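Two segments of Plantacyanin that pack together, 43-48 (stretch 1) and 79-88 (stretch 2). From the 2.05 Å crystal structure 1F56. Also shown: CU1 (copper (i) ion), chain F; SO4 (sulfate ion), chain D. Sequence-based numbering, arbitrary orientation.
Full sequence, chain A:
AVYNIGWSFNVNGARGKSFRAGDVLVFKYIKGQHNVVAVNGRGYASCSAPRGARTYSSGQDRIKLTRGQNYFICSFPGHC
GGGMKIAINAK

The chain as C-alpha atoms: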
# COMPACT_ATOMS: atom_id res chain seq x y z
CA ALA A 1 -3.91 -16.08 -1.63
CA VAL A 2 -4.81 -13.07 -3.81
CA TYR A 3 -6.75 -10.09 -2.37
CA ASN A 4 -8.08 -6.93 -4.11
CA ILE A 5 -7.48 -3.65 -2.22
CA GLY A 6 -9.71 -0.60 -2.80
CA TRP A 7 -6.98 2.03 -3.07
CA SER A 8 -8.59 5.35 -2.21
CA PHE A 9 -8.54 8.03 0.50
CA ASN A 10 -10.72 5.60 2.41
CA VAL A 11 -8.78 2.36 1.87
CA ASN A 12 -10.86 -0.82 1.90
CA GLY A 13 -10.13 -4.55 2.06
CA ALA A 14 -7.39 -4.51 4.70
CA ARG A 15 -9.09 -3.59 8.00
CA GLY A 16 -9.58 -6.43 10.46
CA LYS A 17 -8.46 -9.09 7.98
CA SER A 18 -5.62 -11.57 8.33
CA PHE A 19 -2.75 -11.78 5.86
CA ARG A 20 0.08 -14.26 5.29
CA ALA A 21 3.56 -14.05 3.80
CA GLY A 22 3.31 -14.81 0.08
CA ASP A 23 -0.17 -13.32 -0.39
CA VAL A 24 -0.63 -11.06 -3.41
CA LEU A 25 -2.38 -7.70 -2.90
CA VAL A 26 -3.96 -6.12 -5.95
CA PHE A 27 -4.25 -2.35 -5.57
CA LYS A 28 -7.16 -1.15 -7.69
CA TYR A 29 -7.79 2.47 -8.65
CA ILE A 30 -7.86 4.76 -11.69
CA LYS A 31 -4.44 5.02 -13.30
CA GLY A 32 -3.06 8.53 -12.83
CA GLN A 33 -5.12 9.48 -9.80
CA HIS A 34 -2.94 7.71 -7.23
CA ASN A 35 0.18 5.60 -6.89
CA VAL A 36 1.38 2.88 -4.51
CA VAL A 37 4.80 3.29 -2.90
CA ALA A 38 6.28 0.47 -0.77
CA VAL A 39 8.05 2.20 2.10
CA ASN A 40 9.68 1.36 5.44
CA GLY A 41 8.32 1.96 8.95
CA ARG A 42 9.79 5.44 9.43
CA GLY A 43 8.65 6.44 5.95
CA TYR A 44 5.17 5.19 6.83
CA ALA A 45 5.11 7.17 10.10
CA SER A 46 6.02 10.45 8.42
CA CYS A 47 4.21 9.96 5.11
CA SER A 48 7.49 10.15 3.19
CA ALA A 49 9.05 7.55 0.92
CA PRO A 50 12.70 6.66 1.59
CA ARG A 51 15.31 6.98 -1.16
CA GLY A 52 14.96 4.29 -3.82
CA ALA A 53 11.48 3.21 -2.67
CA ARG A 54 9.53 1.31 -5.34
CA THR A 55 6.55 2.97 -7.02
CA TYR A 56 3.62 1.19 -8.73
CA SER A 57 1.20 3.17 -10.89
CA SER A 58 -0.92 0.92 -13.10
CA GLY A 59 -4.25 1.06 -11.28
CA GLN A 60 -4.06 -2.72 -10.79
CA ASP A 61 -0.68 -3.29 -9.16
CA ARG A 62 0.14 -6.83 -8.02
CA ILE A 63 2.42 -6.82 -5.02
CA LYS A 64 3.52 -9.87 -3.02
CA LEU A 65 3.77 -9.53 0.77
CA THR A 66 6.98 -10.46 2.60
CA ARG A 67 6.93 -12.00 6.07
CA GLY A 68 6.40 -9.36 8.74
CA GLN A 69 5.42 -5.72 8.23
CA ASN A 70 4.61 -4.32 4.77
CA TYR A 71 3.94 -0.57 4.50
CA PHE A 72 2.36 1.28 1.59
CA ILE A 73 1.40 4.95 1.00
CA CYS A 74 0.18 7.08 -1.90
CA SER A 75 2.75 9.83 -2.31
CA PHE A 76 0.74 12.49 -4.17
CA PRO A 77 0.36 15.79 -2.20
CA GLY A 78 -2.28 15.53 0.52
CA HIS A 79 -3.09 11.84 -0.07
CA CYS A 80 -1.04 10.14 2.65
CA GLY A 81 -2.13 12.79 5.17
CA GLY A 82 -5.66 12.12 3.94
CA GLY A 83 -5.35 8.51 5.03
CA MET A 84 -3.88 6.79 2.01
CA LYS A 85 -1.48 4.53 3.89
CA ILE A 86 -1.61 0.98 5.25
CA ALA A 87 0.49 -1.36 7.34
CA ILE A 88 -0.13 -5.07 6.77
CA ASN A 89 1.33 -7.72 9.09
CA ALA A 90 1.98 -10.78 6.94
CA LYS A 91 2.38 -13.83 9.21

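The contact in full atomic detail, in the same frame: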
# COMPACT_ATOMS: atom_id res chain seq x y z
N GLY A 43 9.25 5.75 7.07
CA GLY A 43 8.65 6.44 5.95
C GLY A 43 7.14 6.44 6.10
O GLY A 43 6.46 7.41 5.76
N TYR A 44 6.60 5.33 6.60
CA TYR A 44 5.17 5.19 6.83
C TYR A 44 4.70 6.18 7.91
O TYR A 44 3.67 6.82 7.78
CB TYR A 44 4.86 3.76 7.28
CG TYR A 44 3.44 3.54 7.75
CD1 TYR A 44 2.42 3.23 6.85
CD2 TYR A 44 3.11 3.63 9.11
CE1 TYR A 44 1.12 2.99 7.29
CE2 TYR A 44 1.81 3.40 9.56
CZ TYR A 44 0.82 3.07 8.64
OH TYR A 44 -0.45 2.78 9.10
N ALA A 45 5.47 6.29 8.99
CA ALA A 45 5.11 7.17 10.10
C ALA A 45 5.11 8.65 9.75
O ALA A 45 4.36 9.42 10.34
CB ALA A 45 6.06 6.93 11.27
N SER A 46 5.93 9.05 8.79
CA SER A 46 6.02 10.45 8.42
C SER A 46 5.50 10.74 7.02
O SER A 46 5.77 11.80 6.47
CB SER A 46 7.47 10.92 8.53
OG SER A 46 8.29 10.22 7.60
N CYS A 47 4.76 9.79 6.45
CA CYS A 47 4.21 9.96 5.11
C CYS A 47 5.24 10.41 4.08
O CYS A 47 4.97 11.29 3.28
CB CYS A 47 3.08 10.98 5.15
SG CYS A 47 1.48 10.23 5.59
N SER A 48 6.42 9.80 4.11
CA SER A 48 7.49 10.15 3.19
C SER A 48 8.27 8.91 2.76
O SER A 48 8.78 8.17 3.59
CB SER A 48 8.45 11.15 3.85
OG SER A 48 8.84 10.68 5.14
N HIS A 79 -2.46 13.17 -0.15
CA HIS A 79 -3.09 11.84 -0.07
C HIS A 79 -2.71 10.99 1.14
O HIS A 79 -3.58 10.36 1.75
CB HIS A 79 -2.85 11.06 -1.36
CG HIS A 79 -3.50 11.65 -2.56
ND1 HIS A 79 -3.92 10.90 -3.63
CD2 HIS A 79 -3.76 12.94 -2.90
CE1 HIS A 79 -4.41 11.69 -4.57
NE2 HIS A 79 -4.32 12.93 -4.15
N CYS A 80 -1.43 10.94 1.49
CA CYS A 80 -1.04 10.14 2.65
C CYS A 80 -1.65 10.78 3.92
O CYS A 80 -2.20 10.08 4.78
CB CYS A 80 0.49 10.10 2.74
SG CYS A 80 1.19 9.00 4.01
N GLY A 81 -1.56 12.10 4.02
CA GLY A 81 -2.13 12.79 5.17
C GLY A 81 -3.64 12.59 5.19
O GLY A 81 -4.27 12.64 6.25
N GLY A 82 -4.22 12.34 4.02
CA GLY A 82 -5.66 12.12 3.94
C GLY A 82 -6.05 10.70 4.27
O GLY A 82 -7.22 10.32 4.16
N GLY A 83 -5.07 9.89 4.67
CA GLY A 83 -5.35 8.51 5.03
C GLY A 83 -4.91 7.43 4.06
O GLY A 83 -5.12 6.24 4.32
N MET A 84 -4.32 7.81 2.94
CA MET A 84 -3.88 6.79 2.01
C MET A 84 -2.57 6.14 2.43
O MET A 84 -1.49 6.44 1.91
CB MET A 84 -3.78 7.36 0.59
CG MET A 84 -5.13 7.57 -0.07
SD MET A 84 -5.00 7.79 -1.85
CE MET A 84 -5.14 6.05 -2.45
N LYS A 85 -2.66 5.25 3.40
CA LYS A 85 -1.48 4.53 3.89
C LYS A 85 -1.98 3.29 4.62
O LYS A 85 -3.04 3.33 5.25
CB LYS A 85 -0.68 5.41 4.86
CG LYS A 85 -1.50 5.77 6.10
CD LYS A 85 -0.63 6.12 7.29
CE LYS A 85 -0.02 7.49 7.21
NZ LYS A 85 0.72 7.80 8.47
N ILE A 86 -1.24 2.18 4.53
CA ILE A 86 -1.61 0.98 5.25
C ILE A 86 -0.40 0.19 5.67
O ILE A 86 0.65 0.22 5.02
CB ILE A 86 -2.52 0.02 4.45
CG1 ILE A 86 -1.88 -0.30 3.10
CG2 ILE A 86 -3.91 0.60 4.31
CD1 ILE A 86 -2.65 -1.37 2.32
N ALA A 87 -0.55 -0.51 6.79
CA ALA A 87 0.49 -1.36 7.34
C ALA A 87 -0.18 -2.72 7.45
O ALA A 87 -1.21 -2.87 8.11
CB ALA A 87 0.90 -0.85 8.71
N ILE A 88 0.39 -3.71 6.76
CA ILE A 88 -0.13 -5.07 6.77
C ILE A 88 0.89 -5.97 7.46
O ILE A 88 2.08 -5.90 7.14
CB ILE A 88 -0.32 -5.58 5.32
CG1 ILE A 88 -1.28 -4.67 4.56
CG2 ILE A 88 -0.81 -7.04 5.32
CD1 ILE A 88 -2.66 -4.62 5.14
CU CU1 F . -3.50 8.93 -3.81
S SO4 D . 0.51 14.94 2.98
O1 SO4 D . 1.79 14.27 3.33
O2 SO4 D . 0.71 15.99 1.97
O3 SO4 D . -0.42 13.93 2.42
O4 SO4 D . -0.05 15.55 4.19
O HOH W 1 -2.81 0.60 8.71

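The contact between the two segments rests on three residues, Y44, C47 and K85, which account for most of the 343 Å² buried between them. Y44 covers the most. Its CA-to-CB bond runs sideways to the second segment, but with chi1 at 171° (t) the ring is carried across the start of the strand at 85-88. There Y44 CE1 lies 3.6 Å from the backbone carbon I86 C and 3.6 Å from K85 CD, and Y44 CZ approaches A87 CB to 3.9 Å, so that the aromatic ring covers backbone and side chain alike. At the far end of the ring a water links the two segments, lying 3.2 Å from Y44 OH and accepting a hydrogen bond from A87 N, also at 3.2 Å.

K85 extends toward the first segment and engages Y44 twice. K85 NZ donates a hydrogen bond to Y44 O (3.2 Å), a carbonyl near the end of the helix that also receives a weak bond from C47 N (3.4 Å between N and O). K85 NZ also sits 4.7 Å from the centroid of the Y44 ring and 11° off its normal, over the face, a cation-pi arrangement. One charged group thus meets both the backbone and the ring of a single residue.

C47 supplies the covalent link. Both cysteine CA-to-CB bonds point toward the opposing segment, and C47 SG joins C80 SG at 2.0 Å with chi3 of -83°, close to the relaxed value for a disulfide. C47 SG also packs 3.5 Å from K85 CE, which brings the disulfide and the lysine together. On the C80 side the chain enters a type I turn, C80 to G83, closed by G83 N to C80 O at 2.9 Å.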